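Local atomic coordinates of acetyl-CoA acetyltransferase (PDB entry 4EGV), a protein that probably acts as an acyltransferase of the thiolase superfamily and folds as a monomeric thiolase-like protein. Residues A[114-119]-A[414-419]; A[382-387]-A[403-408]; A[298-303]-A[324-329]. All coordinates share one frame; numbering follows the deposited sequence.

In the fold
All three contacts lie on the part of the large mixed sheet where strands 294-303, 414-421 and 402-409 run side by side. Contacts 1 and 2, with centres about 7 Å apart, pack the buried helices 117-130 and 383-397 against neighbouring strands, and backbone pairing of Ser416 and Gly418 with Ala407 and Val405 joins them. Contact 3, centred about 11 Å from contact 1 and about 14 Å from contact 2, brings in the outer helix 317-330; Asp301 OD1 and Ser416 OG tie it to contact 1. In catalytic thiolases the nucleophilic cysteine sits at the start of the helix corresponding to 117-130; residues 114-119 include no cysteine.

Contact 1: A[114-119]-A[414-419]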
# COMPACT_ATOMS: atom_id res chain seq x y z
N GLY A 114 -4.04 -3.01 -7.60
CA GLY A 114 -3.04 -2.28 -6.81
C GLY A 114 -3.46 -2.22 -5.37
O GLY A 114 -4.64 -2.25 -5.09
N GLY A 115 -2.51 -2.14 -4.45
CA GLY A 115 -2.83 -1.99 -3.02
C GLY A 115 -3.59 -0.75 -2.48
O GLY A 115 -4.04 -0.74 -1.33
N GLN A 116 -3.72 0.26 -3.34
CA GLN A 116 -4.50 1.44 -3.08
C GLN A 116 -6.01 1.18 -3.15
O GLN A 116 -6.79 1.92 -2.54
CB GLN A 116 -4.09 2.59 -4.03
CG GLN A 116 -4.78 2.61 -5.42
CD GLN A 116 -4.32 1.48 -6.35
OE1 GLN A 116 -3.19 0.98 -6.28
NE2 GLN A 116 -5.20 1.10 -7.26
N SER A 117 -6.41 0.13 -3.88
CA SER A 117 -7.80 -0.01 -4.29
C SER A 117 -8.86 -0.12 -3.21
O SER A 117 -9.93 0.47 -3.40
CB SER A 117 -8.01 -1.10 -5.33
OG SER A 117 -7.63 -2.37 -4.86
N PRO A 118 -8.58 -0.83 -2.08
CA PRO A 118 -9.62 -0.89 -1.04
C PRO A 118 -10.01 0.50 -0.54
O PRO A 118 -11.19 0.79 -0.34
CB PRO A 118 -8.93 -1.65 0.08
CG PRO A 118 -7.84 -2.33 -0.55
CD PRO A 118 -7.37 -1.54 -1.66
N GLN A 119 -9.00 1.34 -0.34
CA GLN A 119 -9.24 2.66 0.21
C GLN A 119 -9.74 3.65 -0.85
O GLN A 119 -10.61 4.46 -0.57
CB GLN A 119 -8.03 3.16 1.03
CG GLN A 119 -8.19 4.47 1.61
CD GLN A 119 -9.21 4.51 2.62
OE1 GLN A 119 -10.27 5.06 2.40
NE2 GLN A 119 -8.93 3.93 3.76
N LYS A 414 0.82 4.99 -6.34
CA LYS A 414 -0.51 5.37 -5.94
C LYS A 414 -0.66 5.30 -4.42
O LYS A 414 -0.19 4.37 -3.78
CB LYS A 414 -1.54 4.46 -6.60
CG LYS A 414 -2.04 4.92 -7.92
CD LYS A 414 -2.74 3.78 -8.61
CE LYS A 414 -3.27 4.17 -10.00
NZ LYS A 414 -4.44 3.29 -10.40
N TYR A 415 -1.33 6.31 -3.87
CA TYR A 415 -1.61 6.37 -2.46
C TYR A 415 -3.00 6.95 -2.14
O TYR A 415 -3.41 7.96 -2.66
CB TYR A 415 -0.52 7.14 -1.77
CG TYR A 415 -0.24 6.62 -0.41
CD1 TYR A 415 0.62 5.54 -0.24
CD2 TYR A 415 -0.80 7.24 0.72
CE1 TYR A 415 0.94 5.05 1.04
CE2 TYR A 415 -0.50 6.77 2.00
CZ TYR A 415 0.38 5.66 2.16
OH TYR A 415 0.68 5.19 3.42
N SER A 416 -3.71 6.25 -1.27
CA SER A 416 -5.08 6.56 -0.91
C SER A 416 -5.18 6.50 0.57
O SER A 416 -4.73 5.58 1.21
CB SER A 416 -6.07 5.57 -1.52
OG SER A 416 -6.28 5.86 -2.87
N VAL A 417 -5.76 7.54 1.11
CA VAL A 417 -5.83 7.70 2.55
C VAL A 417 -7.27 7.83 2.97
O VAL A 417 -8.05 8.45 2.30
CB VAL A 417 -4.95 8.92 3.05
CG1 VAL A 417 -4.95 8.97 4.56
CG2 VAL A 417 -3.54 8.83 2.53
N GLY A 418 -7.62 7.18 4.05
CA GLY A 418 -8.87 7.38 4.73
C GLY A 418 -8.66 7.62 6.22
O GLY A 418 -7.80 7.03 6.85
N ILE A 419 -9.44 8.53 6.78
CA ILE A 419 -9.44 8.79 8.19
C ILE A 419 -10.83 8.52 8.67
O ILE A 419 -11.77 9.00 8.11
CB ILE A 419 -9.00 10.23 8.54
CG1 ILE A 419 -7.59 10.50 7.96
CG2 ILE A 419 -9.06 10.45 10.03
CD1 ILE A 419 -6.99 11.83 8.28
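The start of helix 117-130, one of the two buried central helices of the thiolase fold, settles on strand 414-421. A type I turn from Gly114 to Ser117 leads into it, and Gly114 O receives both Ser117 N and Ser117 OG; the hydroxyl comes in nearly along the C=O axis (171°) from 3.0 Å. Gln116 has CG in the crowded position between the backbone N and the carbonyl carbon (chi1 85°) and bends again at chi2, so its amide crosses obliquely over the aliphatic part of Lys414, with Gln116 CD 3.6 Å from Lys414 CD. Gln116 NE2 bonds to Ile113 O, which fixes the rotation of that amide. In catalytic thiolases the nucleophilic cysteine sits at the N-terminal end of the corresponding helix; here the lead-in reads Gly-Gly-Gln-Ser, and the Gln116 stem rests on the side chains of Lys414 and Ser416. One turn on, Gln119 extends with CG anti to the backbone N and then bends, laying its amide over the backbone of Gly418, where Gln119 CD is 3.4 Å from Gly418 N. The glycine has no side chain to intervene, and Gln119 NE2 is held by Tyr420 OH. Ser416 sits between the two glutamines: its CB is 3.9 Å from Gln116 O and 3.9 Å from Gln119 CG, while its OG bonds to Asp301 OD1 on the neighbouring strand.

Contact 2: A[382-387]-A[403-408]; sequences NYSMHG and ALVGAN
Ser384 reaches the strand with its hydroxyl, which lies against the flank of Ala407, beside both CB and CA. Ser384 points its CB at the strand, and chi1 at -88° places the hydroxyl oxygen there: Ser384 OG is 3.3 Å from Ala407 CB, while Ser384 CB is 3.8 Å from the same methyl. Ser384 OG lies 3.7 Å from Gly406 O, a proximity and not a bond, so the serine serves this strand mainly as a small packing group; its side chain also touches Pro118 and Tyr343. Val405 is the other side chain turned to the helix. Its CG1 is anti to the backbone N (chi1 176°) and reaches toward Ser384 OG at 4.4 Å, while CG2, anti to the carbonyl carbon, is aimed at the next turn and stops 4.2 Å from Gly387 O. Gly387 brings only backbone to the strand here. Met385 and His386 face other ways, both onto Ala273 of strand 271-279; the imidazole has Tyr383 O in plane at its edge and bonds through ND1 to Gln27. Tyr383, for its part, sends its hydroxyl to Asp341. Helix segment 383-387 and strand segment 403-408 run antiparallel, at 179°, with axes 8.7 Å apart. With one flank on strand 402-409 and another on strand 271-279 of the first half, beside helix 117-130, this is the buried central helix pair of the layered α/β thiolase fold, seen from its second, C-terminal half.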
# COMPACT_ATOMS: atom_id res chain seq x y z
N ASN A 382 -5.12 -6.87 -1.58
CA ASN A 382 -6.28 -6.64 -0.73
C ASN A 382 -5.93 -6.35 0.74
O ASN A 382 -6.79 -6.33 1.60
CB ASN A 382 -7.25 -7.83 -0.86
CG ASN A 382 -8.63 -7.46 -0.43
OD1 ASN A 382 -9.22 -6.55 -0.99
ND2 ASN A 382 -9.13 -8.12 0.60
N TYR A 383 -4.67 -6.10 1.02
CA TYR A 383 -4.23 -5.86 2.38
C TYR A 383 -4.95 -4.72 3.12
O TYR A 383 -5.38 -4.91 4.24
CB TYR A 383 -2.73 -5.60 2.44
CG TYR A 383 -2.35 -5.06 3.80
CD1 TYR A 383 -2.16 -5.94 4.88
CD2 TYR A 383 -2.24 -3.68 4.03
CE1 TYR A 383 -1.85 -5.47 6.10
CE2 TYR A 383 -1.93 -3.22 5.27
CZ TYR A 383 -1.74 -4.12 6.30
OH TYR A 383 -1.41 -3.68 7.55
N SER A 384 -5.06 -3.55 2.50
CA SER A 384 -5.67 -2.40 3.17
C SER A 384 -7.13 -2.57 3.56
O SER A 384 -7.68 -1.75 4.27
CB SER A 384 -5.49 -1.09 2.37
OG SER A 384 -4.28 -0.44 2.69
N MSE A 385 -7.79 -3.61 3.13
CA MSE A 385 -9.15 -3.75 3.56
C MSE A 385 -9.25 -4.34 4.94
O MSE A 385 -10.22 -4.12 5.65
CB MSE A 385 -9.89 -4.63 2.61
CG MSE A 385 -11.33 -4.60 2.87
SE MSE A 385 -12.13 -4.87 1.24
CE MSE A 385 -11.51 -6.62 0.78
N HIS A 386 -8.25 -5.13 5.28
CA HIS A 386 -8.01 -5.57 6.63
C HIS A 386 -7.65 -4.40 7.59
O HIS A 386 -8.11 -4.35 8.71
CB HIS A 386 -6.93 -6.66 6.60
CG HIS A 386 -7.37 -7.90 5.90
ND1 HIS A 386 -8.17 -8.84 6.51
CD2 HIS A 386 -7.15 -8.35 4.64
CE1 HIS A 386 -8.42 -9.82 5.66
NE2 HIS A 386 -7.80 -9.54 4.52
N GLY A 387 -6.83 -3.48 7.10
CA GLY A 387 -6.53 -2.21 7.72
C GLY A 387 -7.76 -1.39 8.07
O GLY A 387 -7.93 -0.99 9.21
N ALA A 403 -8.65 7.57 13.29
CA ALA A 403 -7.69 6.54 12.70
C ALA A 403 -7.36 6.76 11.22
O ALA A 403 -8.26 6.88 10.39
CB ALA A 403 -8.20 5.13 12.91
N LEU A 404 -6.08 6.80 10.89
CA LEU A 404 -5.65 7.00 9.52
C LEU A 404 -5.23 5.68 8.84
O LEU A 404 -4.46 4.88 9.41
CB LEU A 404 -4.53 8.04 9.48
CG LEU A 404 -4.06 8.58 8.14
CD1 LEU A 404 -3.69 10.01 8.25
CD2 LEU A 404 -2.87 7.79 7.60
N VAL A 405 -5.73 5.44 7.64
CA VAL A 405 -5.32 4.30 6.85
C VAL A 405 -4.62 4.81 5.61
O VAL A 405 -5.14 5.65 4.93
CB VAL A 405 -6.54 3.38 6.49
CG1 VAL A 405 -6.16 2.24 5.60
CG2 VAL A 405 -7.19 2.84 7.73
N GLY A 406 -3.43 4.30 5.30
CA GLY A 406 -2.78 4.63 4.04
C GLY A 406 -2.60 3.41 3.17
O GLY A 406 -2.10 2.40 3.62
N ALA A 407 -2.98 3.52 1.90
CA ALA A 407 -2.97 2.38 0.97
C ALA A 407 -2.10 2.61 -0.24
O ALA A 407 -2.38 3.48 -1.02
CB ALA A 407 -4.40 2.04 0.54
N ASN A 408 -1.11 1.77 -0.48
CA ASN A 408 -0.16 1.78 -1.60
C ASN A 408 -0.36 0.61 -2.59
O ASN A 408 -0.66 -0.42 -2.15
CB ASN A 408 1.20 1.65 -0.96
CG ASN A 408 2.31 2.00 -1.86
OD1 ASN A 408 2.56 3.13 -2.09
ND2 ASN A 408 3.02 1.02 -2.34

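Contact 3: A[298-303]-A[324-329]; sequences GHADMK and NEALRV
Val329 CG1 lies over one face of the His299 imidazole, offset toward the rim, in a CH-pi contact 4.2 Å from the ring centroid; its closest ring atom is His299 NE2, and the two side chains cross at about a right angle. Val329 CG1 also touches Gly298 CA at 3.8 Å. Gly298 presents bare backbone to the helix, and its CA makes a C-H...O contact of 3.4 Å with Ala326 O. Ala326 CA lies 3.7 Å from His299 O, where the backbones come closest. Ala300 adds to the first shell: Ala300 CB meets Glu325 CG at 3.8 Å and Ala326 CB at 4.4 Å.

Glu325, bent at chi2, turns its carboxylate to Arg328, whose NE and NH2 take one oxygen each, side-on. Arg328 NH2 reaches the syn lone pair of Glu325 OE2 at 3.2 Å, and NE meets OE1 from above the carboxylate plane. OE2 also receives Asn431 N. Asp430 bonds to His299 ND1, an arrangement that could favour a positively charged imidazole, and Trp427 stacks on the ring.

The helix runs back against the strand at 150°, the helix of a beta-alpha-beta crossover from strand 294-303 to the parallel strand 337-342, with strands 414-421 and 402-409 lying between them in the sheet. Ala326 and Leu327 reach on to Val417 and Ile419 of strand 414-421, and helix 432-440 touches Ala300 and Glu325.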
# COMPACT_ATOMS: atom_id res chain seq x y z
N GLY A 298 -11.80 11.91 6.60
CA GLY A 298 -10.88 12.43 5.62
C GLY A 298 -10.51 11.44 4.56
O GLY A 298 -10.59 10.24 4.75
N HIS A 299 -10.09 11.96 3.42
CA HIS A 299 -9.73 11.12 2.31
C HIS A 299 -8.93 11.90 1.32
O HIS A 299 -9.08 13.09 1.25
CB HIS A 299 -10.98 10.55 1.66
CG HIS A 299 -12.16 11.49 1.70
ND1 HIS A 299 -12.45 12.36 0.67
CD2 HIS A 299 -13.11 11.68 2.64
CE1 HIS A 299 -13.53 13.04 0.99
NE2 HIS A 299 -13.94 12.66 2.18
N ALA A 300 -8.05 11.23 0.58
CA ALA A 300 -7.40 11.76 -0.61
C ALA A 300 -6.85 10.60 -1.45
O ALA A 300 -6.57 9.55 -0.93
CB ALA A 300 -6.33 12.76 -0.27
N ASP A 301 -6.75 10.81 -2.76
CA ASP A 301 -6.15 9.86 -3.68
C ASP A 301 -5.08 10.56 -4.55
O ASP A 301 -5.39 11.48 -5.30
CB ASP A 301 -7.20 9.15 -4.57
CG ASP A 301 -8.42 8.59 -3.79
OD1 ASP A 301 -8.27 7.71 -2.91
OD2 ASP A 301 -9.56 9.02 -4.07
N MSE A 302 -3.84 10.12 -4.44
CA MSE A 302 -2.77 10.70 -5.24
C MSE A 302 -2.06 9.70 -6.12
O MSE A 302 -2.18 8.51 -5.93
CB MSE A 302 -1.78 11.43 -4.34
CG MSE A 302 -2.36 12.70 -3.68
SE MSE A 302 -2.87 14.14 -4.92
CE MSE A 302 -1.15 14.46 -5.82
N LYS A 303 -1.33 10.20 -7.11
CA LYS A 303 -0.62 9.36 -8.08
C LYS A 303 0.71 9.97 -8.48
O LYS A 303 0.78 11.16 -8.73
CB LYS A 303 -1.50 9.17 -9.31
CG LYS A 303 -0.82 8.45 -10.47
CD LYS A 303 -1.67 8.48 -11.73
CE LYS A 303 -3.00 7.75 -11.43
NZ LYS A 303 -4.20 8.23 -12.17
N ASN A 324 -1.63 14.64 3.93
CA ASN A 324 -1.91 15.98 4.42
C ASN A 324 -3.26 16.53 4.02
O ASN A 324 -3.90 17.19 4.82
CB ASN A 324 -0.80 16.95 4.03
CG ASN A 324 0.40 16.87 4.95
OD1 ASN A 324 0.26 16.53 6.13
ND2 ASN A 324 1.59 17.18 4.42
N GLU A 325 -3.69 16.25 2.79
CA GLU A 325 -5.01 16.62 2.31
C GLU A 325 -6.14 15.87 3.05
O GLU A 325 -7.19 16.44 3.36
CB GLU A 325 -5.10 16.44 0.80
CG GLU A 325 -6.50 16.51 0.17
CD GLU A 325 -7.13 17.90 0.23
OE1 GLU A 325 -6.43 18.87 0.54
OE2 GLU A 325 -8.33 18.02 -0.04
N ALA A 326 -5.91 14.59 3.36
CA ALA A 326 -6.85 13.81 4.13
C ALA A 326 -6.98 14.31 5.54
O ALA A 326 -8.02 14.19 6.12
CB ALA A 326 -6.42 12.41 4.14
N LEU A 327 -5.89 14.84 6.09
CA LEU A 327 -5.87 15.49 7.38
C LEU A 327 -6.70 16.77 7.38
O LEU A 327 -7.47 17.01 8.28
CB LEU A 327 -4.43 15.78 7.79
CG LEU A 327 -3.71 15.10 8.96
CD1 LEU A 327 -4.40 13.85 9.43
CD2 LEU A 327 -2.28 14.78 8.62
N ARG A 328 -6.53 17.58 6.34
CA ARG A 328 -7.31 18.79 6.19
C ARG A 328 -8.84 18.53 6.16
O ARG A 328 -9.56 19.00 7.03
CB ARG A 328 -6.84 19.60 4.97
CG ARG A 328 -7.35 21.02 4.95
CD ARG A 328 -7.14 21.68 3.60
NE ARG A 328 -7.88 21.02 2.53
CZ ARG A 328 -9.13 21.30 2.17
NH1 ARG A 328 -9.81 22.24 2.78
NH2 ARG A 328 -9.70 20.64 1.19
N VAL A 329 -9.28 17.72 5.22
CA VAL A 329 -10.63 17.20 5.16
C VAL A 329 -11.26 16.76 6.48
O VAL A 329 -12.42 16.96 6.65
CB VAL A 329 -10.72 16.11 4.07
CG1 VAL A 329 -12.08 15.62 3.89
CG2 VAL A 329 -10.26 16.66 2.80